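PDB 6J3A: gamma-glutamyltranspeptidase from Streptomyces lincolnensis, which probably acts as a gamma-glutamyltranspeptidase-like enzyme of the Ntn clan, related to LmbA. Local coordinates for residues V15-W20 / C422-V427; W20-S25 / A44-V49; A312-E317 / L352-P357; R316-G321 / A362-H367. All blocks are in the same frame, centred on the assembly; numbering follows the deposited sequence.

Contact 1 of 4, residues V15-W20 / C422-V427; sequences VSSTHW and CHLDVV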
loop_
_atom_site.group_PDB
_atom_site.type_symbol
_atom_site.label_atom_id
_atom_site.label_comp_id
_atom_site.label_asym_id
_atom_site.label_seq_id
_atom_site.Cartn_x
_atom_site.Cartn_y
_atom_site.Cartn_z
ATOM N N VAL A 15 9.268 0.453 4.775
ATOM C CA VAL A 15 9.934 0.033 3.541
ATOM C C VAL A 15 9.228 0.618 2.316
ATOM O O VAL A 15 8.008 0.667 2.264
ATOM C CB VAL A 15 9.995 -1.501 3.425
ATOM C CG1 VAL A 15 10.738 -1.902 2.159
ATOM C CG2 VAL A 15 10.671 -2.126 4.651
ATOM N N SER A 16 10.008 1.049 1.331
ATOM C CA SER A 16 9.467 1.487 0.059
ATOM C C SER A 16 10.314 0.959 -1.102
ATOM O O SER A 16 11.482 1.327 -1.236
ATOM C CB SER A 16 9.390 3.006 0.017
ATOM O OG SER A 16 8.635 3.426 -1.102
ATOM N N SER A 17 9.697 0.101 -1.922
ATOM C CA SER A 17 10.305 -0.509 -3.105
ATOM C C SER A 17 9.565 -0.140 -4.366
ATOM O O SER A 17 8.504 0.491 -4.339
ATOM C CB SER A 17 10.281 -2.039 -3.013
ATOM O OG SER A 17 11.278 -2.502 -2.146
ATOM N N THR A 18 10.156 -0.578 -5.473
ATOM C CA THR A 18 9.517 -0.598 -6.784
ATOM C C THR A 18 8.697 -1.873 -7.025
ATOM O O THR A 18 8.199 -2.056 -8.134
ATOM C CB THR A 18 10.566 -0.458 -7.922
ATOM O OG1 THR A 18 11.616 -1.420 -7.748
ATOM C CG2 THR A 18 11.156 0.931 -7.935
ATOM N N HIS A 19 8.556 -2.730 -6.000
ATOM C CA HIS A 19 7.754 -3.959 -6.057
ATOM C C HIS A 19 7.294 -4.437 -4.675
ATOM O O HIS A 19 8.109 -4.649 -3.768
ATOM C CB HIS A 19 8.537 -5.079 -6.718
ATOM C CG HIS A 19 7.678 -6.116 -7.367
ATOM N ND1 HIS A 19 6.860 -6.963 -6.653
ATOM C CD2 HIS A 19 7.530 -6.456 -8.668
ATOM C CE1 HIS A 19 6.238 -7.777 -7.487
ATOM N NE2 HIS A 19 6.625 -7.488 -8.716
ATOM N N TRP A 20 5.987 -4.653 -4.548
ATOM C CA TRP A 20 5.338 -4.942 -3.259
ATOM C C TRP A 20 5.891 -6.199 -2.565
ATOM O O TRP A 20 6.014 -6.234 -1.341
ATOM C CB TRP A 20 3.801 -5.044 -3.427
ATOM C CG TRP A 20 3.349 -6.254 -4.188
ATOM C CD1 TRP A 20 3.103 -7.500 -3.681
ATOM C CD2 TRP A 20 3.104 -6.337 -5.597
ATOM N NE1 TRP A 20 2.731 -8.357 -4.687
ATOM C CE2 TRP A 20 2.726 -7.673 -5.875
ATOM C CE3 TRP A 20 3.183 -5.421 -6.656
ATOM C CZ2 TRP A 20 2.413 -8.110 -7.171
ATOM C CZ3 TRP A 20 2.872 -5.856 -7.942
ATOM C CH2 TRP A 20 2.490 -7.189 -8.188
ATOM N N CYS A 422 15.867 -1.147 -10.304
ATOM C CA CYS A 422 14.963 -1.179 -9.146
ATOM C C CYS A 422 15.421 -0.208 -8.057
ATOM O O CYS A 422 16.511 0.365 -8.130
ATOM C CB CYS A 422 14.918 -2.592 -8.573
ATOM S SG CYS A 422 14.493 -3.830 -9.815
ATOM N N HIS A 423 14.580 -0.025 -7.044
ATOM C CA HIS A 423 14.975 0.720 -5.848
ATOM C C HIS A 423 14.303 0.200 -4.588
ATOM O O HIS A 423 13.179 -0.289 -4.643
ATOM C CB HIS A 423 14.671 2.206 -5.997
ATOM C CG HIS A 423 15.359 3.053 -4.975
ATOM N ND1 HIS A 423 14.774 3.416 -3.780
ATOM C CD2 HIS A 423 16.603 3.577 -4.958
ATOM C CE1 HIS A 423 15.630 4.140 -3.084
ATOM N NE2 HIS A 423 16.749 4.243 -3.768
ATOM N N LEU A 424 15.005 0.296 -3.461
ATOM C CA LEU A 424 14.380 0.087 -2.164
ATOM C C LEU A 424 14.989 1.010 -1.099
ATOM O O LEU A 424 16.180 1.336 -1.161
ATOM C CB LEU A 424 14.415 -1.388 -1.750
ATOM C CG LEU A 424 15.649 -1.975 -1.076
ATOM C CD1 LEU A 424 15.328 -3.369 -0.580
ATOM C CD2 LEU A 424 16.811 -2.023 -2.046
ATOM N N ASP A 425 14.140 1.453 -0.166
ATOM C CA ASP A 425 14.546 2.233 1.013
ATOM C C ASP A 425 14.049 1.525 2.250
ATOM O O ASP A 425 12.969 0.943 2.220
ATOM C CB ASP A 425 13.886 3.607 1.039
ATOM C CG ASP A 425 14.151 4.408 -0.192
ATOM O OD1 ASP A 425 15.308 4.861 -0.335
ATOM O OD2 ASP A 425 13.215 4.611 -0.991
ATOM N N VAL A 426 14.811 1.600 3.338
ATOM C CA VAL A 426 14.354 1.077 4.633
ATOM C C VAL A 426 14.734 2.032 5.757
ATOM O O VAL A 426 15.797 2.629 5.734
ATOM C CB VAL A 426 14.926 -0.323 4.959
ATOM C CG1 VAL A 426 14.264 -0.901 6.212
ATOM C CG2 VAL A 426 14.737 -1.278 3.790
ATOM N N VAL A 427 13.836 2.179 6.722
ATOM C CA VAL A 427 14.153 2.790 8.003
ATOM C C VAL A 427 13.618 1.873 9.099
ATOM O O VAL A 427 12.486 1.396 9.014
ATOM C CB VAL A 427 13.589 4.214 8.117
ATOM C CG1 VAL A 427 12.084 4.249 7.901
ATOM C CG2 VAL A 427 13.968 4.837 9.456
#
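Val15 and Val426 form a non-hydrogen-bonded antiparallel pair. Their side chains lie side by side and point the same way, with Val15 CG2 4.1 Å from Val426 CG1. The CG1 branch of Val15, anti to the backbone N (chi1 -178°), lies beside Asp425 O. Ser16 follows as a hydrogen-bonded pair with Asp425. Ser16 N gives a nearly straight bond to Asp425 O at 3.1 Å (166°), and Asp425 N returns one to Ser16 O at 2.9 Å. The hydroxyl of Ser16 is held by Ala604 O. Ser17 pairs with Leu424 without such bonds. Its OG comes 3.4 Å from Leu424 CB, on the same sheet face as the valines. Thr18 lies past the strand end but keeps the pairing: its N bonds to His423 O at 3.1 Å. Its OG1 takes a weak bond from His423 N at 3.4 Å, packs against Cys422 CB and also bonds to Glu51. This gathers backbone and carboxylate partners round one hydroxyl. These strands belong to the central beta structure of the Ntn-type fold. Strand 13-17 runs between 424-428 and 613-616. Strand 590-594 packs on the Ser16 and Asp425 face, while Leu47 of helix 36-50 touches Thr18 and Cys422.

Contact 2 of 4, residues W20-S25 / A44-V49; sequences WLASQS and AFVLHV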
loop_
_atom_site.group_PDB
_atom_site.type_symbol
_atom_site.label_atom_id
_atom_site.label_comp_id
_atom_site.label_asym_id
_atom_site.label_seq_id
_atom_site.Cartn_x
_atom_site.Cartn_y
_atom_site.Cartn_z
ATOM N N TRP A 20 5.987 -4.653 -4.548
ATOM C CA TRP A 20 5.338 -4.942 -3.259
ATOM C C TRP A 20 5.891 -6.199 -2.565
ATOM O O TRP A 20 6.014 -6.234 -1.341
ATOM C CB TRP A 20 3.801 -5.044 -3.427
ATOM C CG TRP A 20 3.349 -6.254 -4.188
ATOM C CD1 TRP A 20 3.103 -7.500 -3.681
ATOM C CD2 TRP A 20 3.104 -6.337 -5.597
ATOM N NE1 TRP A 20 2.731 -8.357 -4.687
ATOM C CE2 TRP A 20 2.726 -7.673 -5.875
ATOM C CE3 TRP A 20 3.183 -5.421 -6.656
ATOM C CZ2 TRP A 20 2.413 -8.110 -7.171
ATOM C CZ3 TRP A 20 2.872 -5.856 -7.942
ATOM C CH2 TRP A 20 2.490 -7.189 -8.188
ATOM N N LEU A 21 6.205 -7.216 -3.363
ATOM C CA LEU A 21 6.761 -8.467 -2.869
ATOM C C LEU A 21 8.087 -8.228 -2.156
ATOM O O LEU A 21 8.361 -8.825 -1.108
ATOM C CB LEU A 21 6.955 -9.460 -4.024
ATOM C CG LEU A 21 5.717 -10.049 -4.728
ATOM C CD1 LEU A 21 6.152 -10.884 -5.919
ATOM C CD2 LEU A 21 4.860 -10.905 -3.813
ATOM N N ALA A 22 8.895 -7.335 -2.719
ATOM C CA ALA A 22 10.186 -6.997 -2.129
ATOM C C ALA A 22 10.016 -6.135 -0.879
ATOM O O ALA A 22 10.749 -6.301 0.099
ATOM C CB ALA A 22 11.061 -6.296 -3.151
ATOM N N SER A 23 9.047 -5.222 -0.912
ATOM C CA SER A 23 8.753 -4.382 0.247
ATOM C C SER A 23 8.388 -5.228 1.441
ATOM O O SER A 23 8.988 -5.099 2.511
ATOM C CB SER A 23 7.599 -3.444 -0.049
ATOM O OG SER A 23 7.992 -2.430 -0.937
ATOM N N GLN A 24 7.405 -6.104 1.234
ATOM C CA GLN A 24 6.849 -6.913 2.312
ATOM C C GLN A 24 7.844 -7.953 2.817
ATOM O O GLN A 24 7.809 -8.321 3.994
ATOM C CB GLN A 24 5.538 -7.577 1.861
ATOM C CG GLN A 24 4.774 -8.369 2.928
ATOM C CD GLN A 24 4.683 -7.664 4.278
ATOM O OE1 GLN A 24 4.131 -6.569 4.373
ATOM N NE2 GLN A 24 5.234 -8.294 5.333
ATOM N N SER A 25 8.729 -8.413 1.933
ATOM C CA SER A 25 9.744 -9.400 2.296
ATOM C C SER A 25 10.782 -8.740 3.200
ATOM O O SER A 25 11.182 -9.309 4.220
ATOM C CB SER A 25 10.419 -9.997 1.052
ATOM O OG SER A 25 9.513 -10.760 0.273
ATOM N N ALA A 44 16.462 -7.014 -1.768
ATOM C CA ALA A 44 17.262 -6.903 -2.991
ATOM C C ALA A 44 17.288 -8.192 -3.784
ATOM O O ALA A 44 17.201 -8.172 -5.005
ATOM C CB ALA A 44 18.679 -6.485 -2.656
ATOM N N PHE A 45 17.420 -9.308 -3.079
ATOM C CA PHE A 45 17.403 -10.621 -3.710
ATOM C C PHE A 45 15.992 -11.013 -4.159
ATOM O O PHE A 45 15.827 -11.740 -5.132
ATOM C CB PHE A 45 18.035 -11.673 -2.790
ATOM C CG PHE A 45 19.540 -11.608 -2.758
ATOM C CD1 PHE A 45 20.189 -10.641 -2.012
ATOM C CD2 PHE A 45 20.310 -12.502 -3.503
ATOM C CE1 PHE A 45 21.577 -10.569 -1.992
ATOM C CE2 PHE A 45 21.699 -12.441 -3.481
ATOM C CZ PHE A 45 22.337 -11.470 -2.726
ATOM N N VAL A 46 14.974 -10.540 -3.459
ATOM C CA VAL A 46 13.609 -10.680 -3.949
ATOM C C VAL A 46 13.450 -9.895 -5.263
ATOM O O VAL A 46 12.887 -10.416 -6.225
ATOM C CB VAL A 46 12.574 -10.270 -2.875
ATOM C CG1 VAL A 46 11.173 -10.145 -3.463
ATOM C CG2 VAL A 46 12.577 -11.295 -1.744
ATOM N N LEU A 47 13.975 -8.676 -5.310
ATOM C CA LEU A 47 13.921 -7.867 -6.537
ATOM C C LEU A 47 14.526 -8.544 -7.763
ATOM O O LEU A 47 14.011 -8.376 -8.876
ATOM C CB LEU A 47 14.600 -6.514 -6.331
ATOM C CG LEU A 47 13.830 -5.482 -5.513
ATOM C CD1 LEU A 47 14.743 -4.317 -5.177
ATOM C CD2 LEU A 47 12.608 -4.987 -6.266
ATOM N N HIS A 48 15.613 -9.295 -7.567
ATOM C CA HIS A 48 16.206 -10.072 -8.670
ATOM C C HIS A 48 15.121 -10.947 -9.291
ATOM O O HIS A 48 14.953 -10.992 -10.513
ATOM C CB HIS A 48 17.322 -11.004 -8.191
ATOM C CG HIS A 48 18.486 -10.301 -7.581
ATOM N ND1 HIS A 48 19.295 -10.895 -6.634
ATOM C CD2 HIS A 48 18.982 -9.058 -7.781
ATOM C CE1 HIS A 48 20.233 -10.039 -6.267
ATOM N NE2 HIS A 48 20.066 -8.917 -6.949
ATOM N N VAL A 49 14.383 -11.619 -8.406
ATOM C CA VAL A 49 13.378 -12.615 -8.778
ATOM C C VAL A 49 12.120 -11.997 -9.374
ATOM O O VAL A 49 11.560 -12.554 -10.315
ATOM C CB VAL A 49 13.000 -13.502 -7.569
ATOM C CG1 VAL A 49 11.973 -14.558 -7.958
ATOM C CG2 VAL A 49 14.232 -14.197 -7.005
#
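Ala22 packs on Val46, while the flat groups of the second helix, Phe45 and His48, do not meet segment 20-25. One face of the Phe45 ring carries His48 CE1, 3.7 Å above the plane and toward the rim. One face of the His48 ring has Ala44 O over its centre, and Phe45 CE2 lies in plane at its edge. Trp192 meets the Phe45 ring edge-to-face. The helix contact itself is aliphatic. Val46 CG1, anti to the backbone N (chi1 169°), rests 3.6 Å from Ala22 CA. Its CG2 touches Ser25 OG at 3.7 Å. Leu47 closes over the alanine, with CD2 3.7 Å from Ala22 CB. The axes of segments 20-25 and 44-49 approach to 8.4 Å, with 158° between their directions, consistent with the small Ala22. Ser25 faces Val46, its hydroxyl satisfied in its own helix: Ser25 OG donates to Leu21 O at 2.6 Å. Ser25 N reaches the same oxygen from the opposite face of its plane. Helices 20-31 and 36-50 form an antiparallel hairpin. Tyr133 and Tyr137 of helix 127-140 cover Val46 and Ser25. Tyr613 and Val615 of strand 613-616 touch Trp20 and Gln24, and Gln24 NE2 bonds to Glu31 of the second subunit.

Contact 3 of 4, residues A312-E317 / L352-P357; sequences AMADRE and LRPGSP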
loop_
_atom_site.group_PDB
_atom_site.type_symbol
_atom_site.label_atom_id
_atom_site.label_comp_id
_atom_site.label_asym_id
_atom_site.label_seq_id
_atom_site.Cartn_x
_atom_site.Cartn_y
_atom_site.Cartn_z
ATOM N N ALA A 312 23.474 21.259 -15.760
ATOM C CA ALA A 312 24.111 20.289 -14.858
ATOM C C ALA A 312 24.462 19.006 -15.600
ATOM O O ALA A 312 25.496 18.412 -15.330
ATOM C CB ALA A 312 23.231 19.987 -13.655
ATOM N N MET A 313 23.609 18.595 -16.536
ATOM C CA MET A 313 23.843 17.385 -17.338
ATOM C C MET A 313 25.032 17.527 -18.282
ATOM O O MET A 313 25.800 16.592 -18.485
ATOM C CB MET A 313 22.583 17.023 -18.125
ATOM C CG MET A 313 21.481 16.426 -17.265
ATOM S SD MET A 313 21.936 14.912 -16.374
ATOM C CE MET A 313 20.946 13.720 -17.255
ATOM N N ALA A 314 25.172 18.712 -18.853
ATOM C CA ALA A 314 26.319 19.062 -19.680
ATOM C C ALA A 314 27.616 18.866 -18.926
ATOM O O ALA A 314 28.582 18.324 -19.462
ATOM C CB ALA A 314 26.198 20.508 -20.136
ATOM N N ASP A 315 27.619 19.322 -17.681
ATOM C CA ASP A 315 28.776 19.178 -16.799
ATOM C C ASP A 315 28.999 17.711 -16.456
ATOM O O ASP A 315 30.135 17.261 -16.414
ATOM C CB ASP A 315 28.617 20.018 -15.519
ATOM C CG ASP A 315 29.101 21.471 -15.682
ATOM O OD1 ASP A 315 29.721 21.820 -16.721
ATOM O OD2 ASP A 315 28.872 22.267 -14.733
ATOM N N ARG A 316 27.910 16.974 -16.229
ATOM C CA ARG A 316 27.967 15.518 -16.053
ATOM C C ARG A 316 28.702 14.814 -17.209
ATOM O O ARG A 316 29.609 14.010 -16.991
ATOM C CB ARG A 316 26.566 14.944 -15.911
ATOM C CG ARG A 316 26.542 13.450 -15.615
ATOM C CD ARG A 316 25.173 12.842 -15.842
ATOM N NE ARG A 316 24.943 12.484 -17.245
ATOM C CZ ARG A 316 23.955 11.708 -17.691
ATOM N NH1 ARG A 316 23.849 11.454 -18.992
ATOM N NH2 ARG A 316 23.082 11.164 -16.851
ATOM N N GLU A 317 28.288 15.132 -18.429
ATOM C CA GLU A 317 28.880 14.548 -19.632
ATOM C C GLU A 317 30.351 14.914 -19.823
ATOM O O GLU A 317 31.180 14.062 -20.163
ATOM C CB GLU A 317 28.104 15.000 -20.871
ATOM C CG GLU A 317 28.512 14.276 -22.149
ATOM C CD GLU A 317 28.437 12.770 -22.000
ATOM O OE1 GLU A 317 27.385 12.274 -21.547
ATOM O OE2 GLU A 317 29.431 12.084 -22.295
ATOM N N LEU A 352 24.069 21.860 -25.805
ATOM C CA LEU A 352 24.797 21.280 -24.685
ATOM C C LEU A 352 25.909 22.256 -24.304
ATOM O O LEU A 352 26.770 22.551 -25.126
ATOM C CB LEU A 352 25.379 19.922 -25.068
ATOM C CG LEU A 352 25.941 19.105 -23.905
ATOM C CD1 LEU A 352 24.806 18.639 -23.007
ATOM C CD2 LEU A 352 26.733 17.909 -24.414
ATOM N N ARG A 353 25.880 22.759 -23.068
ATOM C CA ARG A 353 26.765 23.857 -22.646
ATOM C C ARG A 353 27.508 23.533 -21.353
ATOM O O ARG A 353 27.125 24.028 -20.289
ATOM C CB ARG A 353 25.950 25.137 -22.443
ATOM C CG ARG A 353 25.299 25.668 -23.713
ATOM C CD ARG A 353 23.873 26.126 -23.453
ATOM N NE ARG A 353 23.786 27.525 -23.038
ATOM C CZ ARG A 353 22.904 28.040 -22.171
ATOM N NH1 ARG A 353 22.001 27.294 -21.542
ATOM N NH2 ARG A 353 22.935 29.342 -21.912
ATOM N N PRO A 354 28.578 22.719 -21.434
ATOM C CA PRO A 354 29.346 22.437 -20.227
ATOM C C PRO A 354 30.195 23.630 -19.850
ATOM O O PRO A 354 30.613 24.395 -20.718
ATOM C CB PRO A 354 30.241 21.258 -20.629
ATOM C CG PRO A 354 30.318 21.304 -22.113
ATOM C CD PRO A 354 29.261 22.235 -22.643
ATOM N N GLY A 355 30.445 23.779 -18.560
ATOM C CA GLY A 355 31.218 24.896 -18.059
ATOM C C GLY A 355 32.680 24.563 -17.883
ATOM O O GLY A 355 33.141 23.469 -18.240
ATOM N N SER A 356 33.378 25.534 -17.297
ATOM C CA SER A 356 34.822 25.527 -17.135
ATOM C C SER A 356 35.271 25.634 -15.660
ATOM O O SER A 356 35.880 26.639 -15.265
ATOM C CB SER A 356 35.427 26.658 -17.981
ATOM O OG SER A 356 35.603 26.223 -19.316
ATOM N N PRO A 357 35.001 24.584 -14.850
ATOM C CA PRO A 357 35.483 24.561 -13.458
ATOM C C PRO A 357 36.987 24.804 -13.344
ATOM O O PRO A 357 37.776 24.027 -13.884
ATOM C CB PRO A 357 35.146 23.138 -12.981
ATOM C CG PRO A 357 34.933 22.344 -14.222
ATOM C CD PRO A 357 34.341 23.312 -15.205
#
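Ala314 and Asp315 of helix 299-319 pack against the irregular segment Leu352-Pro357, which belongs to the long connection between helix 334-341 and strand 424-428. Ala314 presents its methyl group to the loop backbone. Its CB lies 3.5 Å from Pro354 N and equally close to Arg353 C. Leu352 reaches the helix with CD1, which chi2 (69°) places 3.7 Å from Ala314 CA. Pro354 sets its CB 3.6 Å from Ala314 O, on the helix backbone. The polar part comes at the next residue. Asp315 OD1 accepts a bond from Gly355 N at 2.8 Å, almost straight at the hydrogen (171°). The donor meets the oxygen nearly along its C-O axis. Asp315 OD1 also touches Pro354 CA at 3.6 Å. The other oxygen, OD2, is hydrogen-bonded by Tyr336 and Gln284, and Arg340 forms a long, weak ion pair with it. Arg340 also bonds to Arg353 O, so it lies near both segments. The buried carboxylate therefore has partners on both oxygens. This fixes its rotation and is compatible with a charged Asp315. Between the two segments, one short, straight hydrogen bond lies beside a small apolar patch.

Contact 4 of 4, residues R316-G321 / A362-H367; sequences REAWYG and ARLSAH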
loop_
_atom_site.group_PDB
_atom_site.type_symbol
_atom_site.label_atom_id
_atom_site.label_comp_id
_atom_site.label_asym_id
_atom_site.label_seq_id
_atom_site.Cartn_x
_atom_site.Cartn_y
_atom_site.Cartn_z
ATOM N N ARG A 316 27.910 16.974 -16.229
ATOM C CA ARG A 316 27.967 15.518 -16.053
ATOM C C ARG A 316 28.702 14.814 -17.209
ATOM O O ARG A 316 29.609 14.010 -16.991
ATOM C CB ARG A 316 26.566 14.944 -15.911
ATOM C CG ARG A 316 26.542 13.450 -15.615
ATOM C CD ARG A 316 25.173 12.842 -15.842
ATOM N NE ARG A 316 24.943 12.484 -17.245
ATOM C CZ ARG A 316 23.955 11.708 -17.691
ATOM N NH1 ARG A 316 23.849 11.454 -18.992
ATOM N NH2 ARG A 316 23.082 11.164 -16.851
ATOM N N GLU A 317 28.288 15.132 -18.429
ATOM C CA GLU A 317 28.880 14.548 -19.632
ATOM C C GLU A 317 30.351 14.914 -19.823
ATOM O O GLU A 317 31.180 14.062 -20.163
ATOM C CB GLU A 317 28.104 15.000 -20.871
ATOM C CG GLU A 317 28.512 14.276 -22.149
ATOM C CD GLU A 317 28.437 12.770 -22.000
ATOM O OE1 GLU A 317 27.385 12.274 -21.547
ATOM O OE2 GLU A 317 29.431 12.084 -22.295
ATOM N N ALA A 318 30.648 16.193 -19.640
ATOM C CA ALA A 318 32.008 16.720 -19.781
ATOM C C ALA A 318 32.976 16.237 -18.711
ATOM O O ALA A 318 34.120 15.923 -19.021
ATOM C CB ALA A 318 31.978 18.241 -19.786
ATOM N N TRP A 319 32.520 16.189 -17.465
ATOM C CA TRP A 319 33.419 16.047 -16.317
ATOM C C TRP A 319 33.326 14.735 -15.540
ATOM O O TRP A 319 34.302 14.355 -14.888
ATOM C CB TRP A 319 33.250 17.252 -15.375
ATOM C CG TRP A 319 33.531 18.550 -16.087
ATOM C CD1 TRP A 319 32.636 19.529 -16.411
ATOM C CD2 TRP A 319 34.788 18.969 -16.609
ATOM N NE1 TRP A 319 33.263 20.545 -17.083
ATOM C CE2 TRP A 319 34.586 20.222 -17.227
ATOM C CE3 TRP A 319 36.076 18.406 -16.610
ATOM C CZ2 TRP A 319 35.625 20.926 -17.840
ATOM C CZ3 TRP A 319 37.106 19.095 -17.221
ATOM C CH2 TRP A 319 36.876 20.349 -17.827
ATOM N N TYR A 320 32.191 14.032 -15.605
ATOM C CA TYR A 320 31.982 12.867 -14.715
ATOM C C TYR A 320 32.554 11.601 -15.305
ATOM O O TYR A 320 32.634 11.434 -16.524
ATOM C CB TYR A 320 30.513 12.619 -14.378
ATOM C CG TYR A 320 29.822 13.662 -13.517
ATOM C CD1 TYR A 320 30.217 15.009 -13.512
ATOM C CD2 TYR A 320 28.715 13.308 -12.742
ATOM C CE1 TYR A 320 29.544 15.953 -12.753
ATOM C CE2 TYR A 320 28.037 14.251 -11.982
ATOM C CZ TYR A 320 28.454 15.573 -11.995
ATOM O OH TYR A 320 27.790 16.512 -11.239
ATOM N N GLY A 321 32.918 10.694 -14.408
ATOM C CA GLY A 321 33.515 9.426 -14.788
ATOM C C GLY A 321 34.455 8.924 -13.717
ATOM O O GLY A 321 34.546 9.502 -12.632
ATOM N N ALA A 362 36.551 22.141 -21.350
ATOM C CA ALA A 362 35.718 20.953 -21.429
ATOM C C ALA A 362 36.043 20.157 -22.690
ATOM O O ALA A 362 35.998 20.700 -23.804
ATOM C CB ALA A 362 34.254 21.357 -21.429
ATOM N N ARG A 363 36.383 18.882 -22.507
ATOM C CA ARG A 363 36.599 17.973 -23.632
ATOM C C ARG A 363 35.504 16.918 -23.672
ATOM O O ARG A 363 35.305 16.154 -22.719
ATOM C CB ARG A 363 37.977 17.305 -23.605
ATOM C CG ARG A 363 38.561 17.151 -25.015
ATOM C CD ARG A 363 39.239 15.817 -25.277
ATOM N NE ARG A 363 40.554 15.740 -24.645
ATOM C CZ ARG A 363 41.455 14.786 -24.875
ATOM N NH1 ARG A 363 42.623 14.827 -24.234
ATOM N NH2 ARG A 363 41.210 13.795 -25.741
ATOM N N LEU A 364 34.817 16.882 -24.805
ATOM C CA LEU A 364 33.622 16.083 -24.987
ATOM C C LEU A 364 33.932 14.909 -25.903
ATOM O O LEU A 364 34.855 14.965 -26.721
ATOM C CB LEU A 364 32.517 16.947 -25.606
ATOM C CG LEU A 364 31.802 17.964 -24.710
ATOM C CD1 LEU A 364 30.983 18.942 -25.553
ATOM C CD2 LEU A 364 30.913 17.250 -23.698
ATOM N N SER A 365 33.153 13.845 -25.762
ATOM C CA SER A 365 33.194 12.726 -26.711
ATOM C C SER A 365 32.768 13.179 -28.104
ATOM O O SER A 365 31.929 14.072 -28.258
ATOM C CB SER A 365 32.301 11.564 -26.248
ATOM O OG SER A 365 31.584 10.977 -27.323
ATOM N N ALA A 366 33.342 12.527 -29.112
ATOM C CA ALA A 366 33.026 12.795 -30.518
ATOM C C ALA A 366 31.538 12.549 -30.832
ATOM O O ALA A 366 30.969 13.205 -31.705
ATOM C CB ALA A 366 33.911 11.942 -31.414
ATOM N N HIS A 367 30.925 11.618 -30.098
ATOM C CA HIS A 367 29.486 11.313 -30.184
ATOM C C HIS A 367 28.513 12.259 -29.446
ATOM O O HIS A 367 27.284 12.088 -29.534
ATOM C CB HIS A 367 29.260 9.906 -29.640
ATOM C CG HIS A 367 29.807 8.834 -30.515
ATOM N ND1 HIS A 367 31.086 8.334 -30.374
ATOM C CD2 HIS A 367 29.250 8.172 -31.553
ATOM C CE1 HIS A 367 31.289 7.402 -31.288
ATOM N NE2 HIS A 367 30.191 7.286 -32.018
HETATM O O HOH W 1 33.796 13.932 -21.493
HETATM O O HOH W 2 31.310 13.887 -23.939
#
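Trp319 and Ala318, at the end of helix 299-319, pack against Ala362 and Leu364. The six-membered part of the indole meets Ala362 obliquely, and Trp319 CZ2 lies 3.6 Å from Ala362 CA. Ala362 CB is also 4.2 Å from Ala318 CB. Leu364 lies over the helix, its CD2 4.1 Å from Ala318 CA. Its side chain crosses that of Glu317 at about a right angle, and Leu364 CD2 touches Glu317 CG. Water 1 lies between Glu317 O (2.9 Å) and Arg363 O (3.0 Å), positioned to donate to each, though it has more acceptors nearby than protons. Water 2 accepts from Ser365 N at 2.6 Å and donates to Glu317 OE2 at 3.1 Å. Further out, Ser365 OG accepts from His367 N, an ST turn that shapes the loop just past the contact. Trp319 NE1 bonds to Gly355 O, and Ala318 CB lies above one face of the indole, toward the rim. The Glu317 chain is bent at chi2 (54°), which places CD. Its carboxylate forms a salt bridge with Arg480 through OE1 and takes a bond from Trp464 through OE2. The loop thus meets the helix directly through apolar groups. Ser365 N reaches the Glu317 carboxylate through water 2, and water 1 probably links Arg363 O to Glu317 O.

How the contacts relate
Contacts 1 and 2 are wholly buried and touch each other. They share Trp20, since strand 13-17 leads into helix 20-31, and Ser23 OG packs against Ser17 CB. Contacts 3 and 4 are partly exposed and lie on the opposite side of the chain's centre. Each is about 32 Å from contact 1, centre to centre. Both use helix 299-319 and fix two parts of the same long loop. Pro354 CB packs on Ala318 CB where they meet. The chemistry follows the place. Contact 1 relies on backbone pairing and contact 2 on aliphatic packing. Contact 3 adds a carboxylate grip on the loop backbone, and contact 4 uses bridging waters. Only contacts 1 and 2 have residues that meet the second subunit.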